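Local coordinates for copper-sensitive operon repressor (CsoR) (Geobacillus thermodenitrificans, PDB 4M1P), which represses transcription by binding DNA and senses Cu(I), whose binding switches the repressor allosterically, at the interface of chains A and B and the interface of chains A and C. Residues are numbered along the deposited sequence; one frame, centred on the assembly and turned at random. Chains: chain A/B/C, Copper-sensitive operon repressor (CsoR).

Contact 1: the interface of chains A and B. Residues chain A 74, 94-95, 98; chain B 50, 54.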
ATOM      1  N   HIS A  74     -10.255   9.255 -16.157  1.00 48.93           N
ATOM      2  CA  HIS A  74      -9.270   9.746 -17.117  1.00 49.19           C
ATOM      3  C   HIS A  74      -8.942   8.682 -18.163  1.00 52.70           C
ATOM      4  O   HIS A  74      -8.853   8.978 -19.354  1.00 56.53           O
ATOM      5  CB  HIS A  74      -7.997  10.198 -16.396  1.00 45.41           C
ATOM      6  CG  HIS A  74      -6.967  10.794 -17.303  1.00 46.89           C
ATOM      7  ND1 HIS A  74      -7.173  11.955 -18.017  1.00 49.37           N
ATOM      8  CD2 HIS A  74      -5.708  10.387 -17.614  1.00 44.44           C
ATOM      9  CE1 HIS A  74      -6.102  12.238 -18.723  1.00 50.54           C
ATOM     10  NE2 HIS A  74      -5.189  11.297 -18.496  1.00 45.90           N
ATOM     11  N   GLU A  94       1.890   9.416 -19.936  1.00 52.21           N
ATOM     12  CA  GLU A  94       1.437  10.223 -18.811  1.00 49.15           C
ATOM     13  C   GLU A  94       0.835   9.300 -17.761  1.00 50.05           C
ATOM     14  O   GLU A  94       1.229   9.337 -16.600  1.00 54.88           O
ATOM     15  CB  GLU A  94       0.378  11.242 -19.249  1.00 53.66           C
ATOM     16  CG  GLU A  94       0.896  12.526 -19.883  1.00 56.06           C
ATOM     17  CD  GLU A  94      -0.232  13.387 -20.446  1.00 60.99           C
ATOM     18  OE1 GLU A  94      -1.381  12.899 -20.488  1.00 58.79           O
ATOM     19  OE2 GLU A  94       0.031  14.543 -20.851  1.00 65.60           O
ATOM     20  N   LEU A  95      -0.116   8.469 -18.181  1.00 49.14           N
ATOM     21  CA  LEU A  95      -0.827   7.580 -17.268  1.00 50.03           C
ATOM     22  C   LEU A  95       0.126   6.668 -16.498  1.00 60.13           C
ATOM     23  O   LEU A  95      -0.048   6.455 -15.295  1.00 61.75           O
ATOM     24  CB  LEU A  95      -1.855   6.739 -18.024  1.00 48.47           C
ATOM     25  CG  LEU A  95      -2.809   5.883 -17.180  1.00 48.44           C
ATOM     26  CD1 LEU A  95      -3.715   6.749 -16.312  1.00 39.73           C
ATOM     27  CD2 LEU A  95      -3.641   4.960 -18.060  1.00 50.07           C
ATOM     28  N   VAL A  98       1.925   8.610 -13.542  1.00 53.79           N
ATOM     29  CA  VAL A  98       1.171   8.794 -12.305  1.00 56.25           C
ATOM     30  C   VAL A  98       0.975   7.480 -11.552  1.00 61.79           C
ATOM     31  O   VAL A  98       0.901   7.477 -10.327  1.00 70.02           O
ATOM     32  CB  VAL A  98      -0.189   9.528 -12.502  1.00 59.51           C
ATOM     33  CG1 VAL A  98       0.029  10.867 -13.154  1.00 61.94           C
ATOM     34  CG2 VAL A  98      -1.158   8.697 -13.312  1.00 54.65           C
TER
ATOM     35  N   ILE B  50      -4.451  14.502 -14.800  1.00 51.64           N
ATOM     36  CA  ILE B  50      -3.135  14.026 -14.388  1.00 48.17           C
ATOM     37  C   ILE B  50      -2.538  14.950 -13.327  1.00 51.72           C
ATOM     38  O   ILE B  50      -2.035  14.483 -12.299  1.00 57.87           O
ATOM     39  CB  ILE B  50      -2.185  13.884 -15.592  1.00 46.15           C
ATOM     40  CG1 ILE B  50      -2.614  12.717 -16.486  1.00 48.22           C
ATOM     41  CG2 ILE B  50      -0.751  13.697 -15.130  1.00 43.59           C
ATOM     42  CD1 ILE B  50      -2.435  11.338 -15.855  1.00 45.43           C
ATOM     43  N   VAL B  54      -1.513  13.855  -9.501  1.00 51.15           N
ATOM     44  CA  VAL B  54      -0.217  14.148  -8.901  1.00 52.89           C
ATOM     45  C   VAL B  54      -0.395  14.795  -7.521  1.00 55.46           C
ATOM     46  O   VAL B  54       0.220  14.360  -6.546  1.00 55.78           O
ATOM     47  CB  VAL B  54       0.637  15.042  -9.815  1.00 46.68           C
ATOM     48  CG1 VAL B  54       1.874  15.538  -9.082  1.00 41.45           C
ATOM     49  CG2 VAL B  54       1.041  14.278 -11.063  1.00 38.73           C
TER
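A:Val98 and A:His74 receive B:Ile50 between them, one from the carboxy-terminal helix 88-103 of chain A and the other from its long helix 49-85. The packing is mainly apolar. A:Val98 turns CG1 to the gamma-methyl of the isoleucine, with CG1 3.5 Å from B:Ile50 CG2, and the same methyl lies 3.7 Å from B:Ile50 CD1. A:Val98 CG2 also approaches that delta-methyl, at 3.9 Å, so both valine branches share the work. One turn further along helix 49-85, B:Val54 CG2 touches A:Val98 CG1 more loosely.

A second kind of contact pairs an aliphatic branch with the rim of an aromatic ring. The side chains of B:Ile50 and A:His74 cross at about a right angle, and the ethyl arm comes obliquely from above the imidazole plane, just outside the NE2-CD2 bond. Here B:Ile50 CG1 is 3.6 Å from A:His74 NE2. CG anti to the backbone N (chi1 -176°) carries the ring toward chain B, and chi2 of 64° turns the NE2-CD2 edge to the isoleucine, ND1 pointing away. Replacing A:His74 with alanine would probably leave the ethyl arm of B:Ile50 without the ring edge it packs against and the Cu(I) site without its histidine ligand.

Beside the ring, carboxylate oxygen OE1 of A:Glu94 skirts B:Ile50 CG1 at 4.2 Å and lies 4.6 Å from A:His74 NE2, a plausible second-shell neighbour. By packing a copper-binding histidine between neighbouring helices, the site probably helps couple Cu(I) binding to the arrangement of the dimer.

Contact 2: the interface of chains A and C. Residues chain A 75, 80, 83-84; chain C 88-89, 92.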
ATOM      1  N   ALA A  75      -8.777   7.443 -17.716  1.00 52.27           N
ATOM      2  CA  ALA A  75      -8.443   6.343 -18.621  1.00 52.03           C
ATOM      3  C   ALA A  75      -9.595   5.977 -19.559  1.00 54.83           C
ATOM      4  O   ALA A  75      -9.391   5.810 -20.761  1.00 54.31           O
ATOM      5  CB  ALA A  75      -7.987   5.124 -17.832  1.00 46.43           C
ATOM      6  N   ALA A  80      -8.730   7.205 -23.625  1.00 55.87           N
ATOM      7  CA  ALA A  80      -9.437   6.515 -24.699  1.00 55.53           C
ATOM      8  C   ALA A  80      -9.655   7.425 -25.917  1.00 58.03           C
ATOM      9  O   ALA A  80      -9.504   6.985 -27.059  1.00 61.04           O
ATOM     10  CB  ALA A  80     -10.754   5.965 -24.198  1.00 53.89           C
ATOM     11  N   ILE A  83      -6.344   7.878 -27.814  1.00 46.96           N
ATOM     12  CA  ILE A  83      -6.074   6.679 -28.589  1.00 50.50           C
ATOM     13  C   ILE A  83      -6.833   6.706 -29.908  1.00 52.70           C
ATOM     14  O   ILE A  83      -6.295   6.337 -30.952  1.00 57.10           O
ATOM     15  CB  ILE A  83      -6.456   5.429 -27.798  1.00 47.90           C
ATOM     16  CG1 ILE A  83      -5.550   5.291 -26.578  1.00 46.30           C
ATOM     17  CG2 ILE A  83      -6.341   4.193 -28.658  1.00 47.53           C
ATOM     18  CD1 ILE A  83      -5.856   4.086 -25.739  1.00 47.08           C
ATOM     19  N   ARG A  84      -8.084   7.147 -29.859  1.00 54.23           N
ATOM     20  CA  ARG A  84      -8.881   7.273 -31.069  1.00 56.46           C
ATOM     21  C   ARG A  84      -8.326   8.381 -31.947  1.00 63.88           C
ATOM     22  O   ARG A  84      -8.213   8.218 -33.158  1.00 70.94           O
ATOM     23  CB  ARG A  84     -10.346   7.557 -30.736  1.00 55.75           C
ATOM     24  CG  ARG A  84     -11.055   6.400 -30.067  1.00 53.74           C
ATOM     25  CD  ARG A  84     -12.572   6.555 -30.093  1.00 56.16           C
ATOM     26  NE  ARG A  84     -13.024   7.706 -29.319  1.00 61.40           N
ATOM     27  CZ  ARG A  84     -13.258   7.681 -28.012  1.00 62.15           C
ATOM     28  NH1 ARG A  84     -13.081   6.561 -27.322  1.00 59.61           N
ATOM     29  NH2 ARG A  84     -13.665   8.777 -27.389  1.00 66.61           N
TER
ATOM     30  N   GLY C  88      -5.889  -0.310 -29.164  1.00 59.18           N
ATOM     31  CA  GLY C  88      -5.479   0.358 -27.941  1.00 60.67           C
ATOM     32  C   GLY C  88      -6.510   0.362 -26.823  1.00 57.17           C
ATOM     33  O   GLY C  88      -6.179   0.063 -25.672  1.00 55.35           O
ATOM     34  N   GLU C  89      -7.756   0.703 -27.144  1.00 53.04           N
ATOM     35  CA  GLU C  89      -8.802   0.722 -26.127  1.00 54.07           C
ATOM     36  C   GLU C  89      -8.989  -0.658 -25.491  1.00 52.19           C
ATOM     37  O   GLU C  89      -9.204  -0.766 -24.285  1.00 53.85           O
ATOM     38  CB  GLU C  89     -10.117   1.255 -26.697  1.00 59.46           C
ATOM     39  CG  GLU C  89     -10.063   2.723 -27.105  1.00 66.79           C
ATOM     40  CD  GLU C  89     -11.429   3.285 -27.458  1.00 75.81           C
ATOM     41  OE1 GLU C  89     -11.582   3.791 -28.586  1.00 80.07           O
ATOM     42  OE2 GLU C  89     -12.348   3.228 -26.610  1.00 77.10           O
ATOM     43  N   LEU C  92      -6.009  -0.987 -23.276  1.00 46.19           N
ATOM     44  CA  LEU C  92      -6.084  -0.027 -22.184  1.00 47.53           C
ATOM     45  C   LEU C  92      -7.022  -0.522 -21.082  1.00 51.38           C
ATOM     46  O   LEU C  92      -6.728  -0.377 -19.893  1.00 54.60           O
ATOM     47  CB  LEU C  92      -6.537   1.344 -22.690  1.00 45.73           C
ATOM     48  CG  LEU C  92      -6.780   2.395 -21.607  1.00 47.36           C
ATOM     49  CD1 LEU C  92      -5.509   2.662 -20.824  1.00 47.21           C
ATOM     50  CD2 LEU C  92      -7.320   3.688 -22.202  1.00 50.86           C
TER
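The guanidinium of A:Arg84 meets the carboxylate of C:Glu89 at its edge, with OE1 lying in the guanidinium plane. One face of the same guanidinium is approached from within chain A by the backbone oxygen of A:Ala80, which stands 3.6 Å above the guanidinium plane and toward its rim. The carboxylate plane is turned 56° from that of the guanidinium, so the two charged groups do not form a flat paired bridge. A:Arg84 NH1 makes a salt bridge to C:Glu89 OE1 at 3.4 Å; the hydrogen bond is weak although fairly straight, 167° at the hydrogen. The arginine bends at chi3 (-64°), folding its tip back toward the approaching acid, whereas the glutamate reaches over in an extended chain. Its other oxygen, OE2, passes the methyl of A:Ala80, 4.0 Å from CB.

Beside this polar edge runs an apolar strip. A:Ile83 sends CD1 to within 3.8 Å of C:Leu92 CD2, and its CG2 lies 4.0 Å from CA of C:Gly88. The absence of a side chain on the glycine lets the isoleucine come up against the backbone at the start of helix 88-103. Further along, C:Leu92 CD2 also packs on the backbone oxygen of A:Ala75.

Helix 49-85 of one chain is thereby joined to helix 88-103 of the other by an apolar seam with a charged margin. Its two-fold twin repeats the joint, and together they probably help hold dimers together as the tetramer.

Contact 3: the interface of chains A and B. Residues chain A 43, 46-49; chain B 14, 16-17.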
ATOM      1  N   VAL A  43      -6.780  16.990  17.494  1.00 63.52           N
ATOM      2  CA  VAL A  43      -5.422  17.234  17.971  1.00 67.15           C
ATOM      3  C   VAL A  43      -5.410  18.379  18.978  1.00 80.86           C
ATOM      4  O   VAL A  43      -4.741  18.305  20.014  1.00 85.76           O
ATOM      5  CB  VAL A  43      -4.464  17.561  16.811  1.00 66.99           C
ATOM      6  CG1 VAL A  43      -3.078  17.899  17.331  1.00 69.56           C
ATOM      7  CG2 VAL A  43      -4.391  16.394  15.835  1.00 61.60           C
ATOM      8  N   ASN A  46      -6.659  17.678  22.306  1.00 74.67           N
ATOM      9  CA  ASN A  46      -5.785  16.666  22.892  1.00 79.97           C
ATOM     10  C   ASN A  46      -6.461  15.292  23.010  1.00 72.67           C
ATOM     11  O   ASN A  46      -6.329  14.610  24.024  1.00 71.58           O
ATOM     12  CB  ASN A  46      -5.257  17.132  24.256  1.00 86.11           C
ATOM     13  CG  ASN A  46      -3.749  16.975  24.387  1.00 87.38           C
ATOM     14  OD1 ASN A  46      -3.165  16.014  23.888  1.00 82.68           O
ATOM     15  ND2 ASN A  46      -3.113  17.925  25.069  1.00 91.37           N
ATOM     16  N   ARG A  47      -7.186  14.895  21.968  1.00 65.78           N
ATOM     17  CA  ARG A  47      -7.877  13.612  21.975  1.00 62.55           C
ATOM     18  C   ARG A  47      -6.900  12.449  21.822  1.00 57.36           C
ATOM     19  O   ARG A  47      -5.744  12.647  21.435  1.00 57.88           O
ATOM     20  CB  ARG A  47      -8.981  13.574  20.909  1.00 61.14           C
ATOM     21  CG  ARG A  47     -10.232  14.366  21.317  1.00 67.53           C
ATOM     22  CD  ARG A  47     -11.478  13.959  20.538  1.00 73.07           C
ATOM     23  NE  ARG A  47     -11.836  12.558  20.753  1.00 78.17           N
ATOM     24  CZ  ARG A  47     -12.757  11.905  20.050  1.00 82.50           C
ATOM     25  NH1 ARG A  47     -13.423  12.521  19.084  1.00 84.11           N
ATOM     26  NH2 ARG A  47     -13.013  10.629  20.308  1.00 84.67           N
ATOM     27  N   TYR A  48      -7.369  11.249  22.156  1.00 52.01           N
ATOM     28  CA  TYR A  48      -6.542  10.044  22.161  1.00 50.48           C
ATOM     29  C   TYR A  48      -5.935   9.760  20.793  1.00 48.58           C
ATOM     30  O   TYR A  48      -6.639   9.804  19.778  1.00 45.65           O
ATOM     31  CB  TYR A  48      -7.381   8.848  22.610  1.00 54.64           C
ATOM     32  CG  TYR A  48      -6.589   7.614  23.002  1.00 59.71           C
ATOM     33  CD1 TYR A  48      -7.015   6.344  22.624  1.00 55.87           C
ATOM     34  CD2 TYR A  48      -5.429   7.716  23.761  1.00 58.90           C
ATOM     35  CE1 TYR A  48      -6.316   5.218  22.990  1.00 53.56           C
ATOM     36  CE2 TYR A  48      -4.719   6.591  24.127  1.00 63.00           C
ATOM     37  CZ  TYR A  48      -5.167   5.345  23.737  1.00 61.22           C
ATOM     38  OH  TYR A  48      -4.459   4.224  24.103  1.00 63.52           O
ATOM     39  N   CYS A  49      -4.634   9.464  20.778  1.00 50.32           N
ATOM     40  CA  CYS A  49      -3.895   9.204  19.540  1.00 49.34           C
ATOM     41  C   CYS A  49      -4.547   8.133  18.662  1.00 48.74           C
ATOM     42  O   CYS A  49      -4.504   8.227  17.437  1.00 46.89           O
ATOM     43  CB  CYS A  49      -2.450   8.787  19.840  1.00 52.90           C
ATOM     44  SG  CYS A  49      -1.457   9.947  20.823  1.00 62.96           S
TER
ATOM     45  N   MET B  14      -2.483   7.750  28.046  1.00 63.01           N
ATOM     46  CA  MET B  14      -2.005   8.740  27.081  1.00 60.67           C
ATOM     47  C   MET B  14      -1.097   9.793  27.719  1.00 62.91           C
ATOM     48  O   MET B  14      -1.422  10.359  28.762  1.00 63.74           O
ATOM     49  CB  MET B  14      -3.174   9.435  26.378  1.00 55.99           C
ATOM     50  CG  MET B  14      -2.723  10.445  25.335  1.00 55.52           C
ATOM     51  SD  MET B  14      -4.066  11.437  24.679  1.00 70.60           S
ATOM     52  CE  MET B  14      -3.186  12.425  23.467  1.00 62.62           C
ATOM     53  N   PRO B  16      -0.099  13.438  27.340  1.00 70.38           N
ATOM     54  CA  PRO B  16      -0.708  14.597  26.669  1.00 72.00           C
ATOM     55  C   PRO B  16       0.284  15.313  25.755  1.00 76.29           C
ATOM     56  O   PRO B  16       1.479  15.308  26.043  1.00 79.61           O
ATOM     57  CB  PRO B  16      -1.088  15.516  27.835  1.00 68.66           C
ATOM     58  CG  PRO B  16      -1.131  14.628  29.039  1.00 68.24           C
ATOM     59  CD  PRO B  16      -0.074  13.597  28.804  1.00 68.92           C
ATOM     60  N   ARG B  17      -0.202  15.918  24.675  1.00 75.30           N
ATOM     61  CA  ARG B  17       0.673  16.640  23.754  1.00 74.64           C
ATOM     62  C   ARG B  17       1.092  17.990  24.307  1.00 80.64           C
ATOM     63  O   ARG B  17       0.335  18.637  25.031  1.00 85.33           O
ATOM     64  CB  ARG B  17      -0.006  16.836  22.400  1.00 71.71           C
ATOM     65  CG  ARG B  17      -0.328  15.539  21.720  1.00 67.27           C
ATOM     66  CD  ARG B  17      -1.091  15.722  20.432  1.00 67.44           C
ATOM     67  NE  ARG B  17      -1.594  14.423  20.015  1.00 70.59           N
ATOM     68  CZ  ARG B  17      -2.807  13.971  20.311  1.00 71.59           C
ATOM     69  NH1 ARG B  17      -3.656  14.731  20.993  1.00 64.23           N
ATOM     70  NH2 ARG B  17      -3.178  12.763  19.909  1.00 73.34           N
TER
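The turn between helices 19-44 and 49-85 of chain A is met here by the extended N-terminal segment of chain B, just ahead of the latter's first helix. B:Arg17 grips the backbone oxygen of A:Arg47 end-on with both terminal nitrogens: NH1 and NH2 each lie 3.0 Å from A:Arg47 O. The NH1 bond falls on a lone pair in the carbonyl plane, while NH2 comes almost straight down the C=O direction. The oxygen lies only 9° out of the guanidinium plane, so the two bonds together limit how the group can turn. The arginine chain is extended from CG to NE, which gives it the reach.

A:Asn46 secures the other end of the residue. Its amide oxygen OD1 accepts the backbone N-H of B:Arg17 at 3.1 Å, nearly straight at the hydrogen (171°) and on an in-plane lone pair. The amide and guanidinium planes are 29° apart as the two side chains slide past each other in opposite directions.

Sulfur and aromatic groups pack alongside. B:Met14, its chain extended, runs past A:Tyr48, with CB 3.9 Å from ring atom CD2, and SD lies 3.8 Å from CA of the same tyrosine. A:Cys49, a known Cu(I)-binding residue of this protein, puts SG 3.4 Å from B:Arg17 NH2; a guanidinium so near could stabilise a thiolate. The contact ties the turn leading into A:Cys49 to the neighbouring N-terminal segment and so probably steadies one wall of the copper site.

Helix 49-85 runs through the whole set. Contact 1 and contact 2 lie about 14 Å apart between the centres of their C-alpha atoms and both join this helix to helix 88-103, one within the A-B pair and the other between A and C. Contact 3 sits at the opposite end of the helix in chain A, about 38 Å from contact 1 and 49 Å from contact 2. Dimer symmetry shortens this: the twin of contact 3 holds the turn before B:Cys49, next to B:Ile50 of contact 1. Copper binding there could therefore be felt at the dimer-dimer seam.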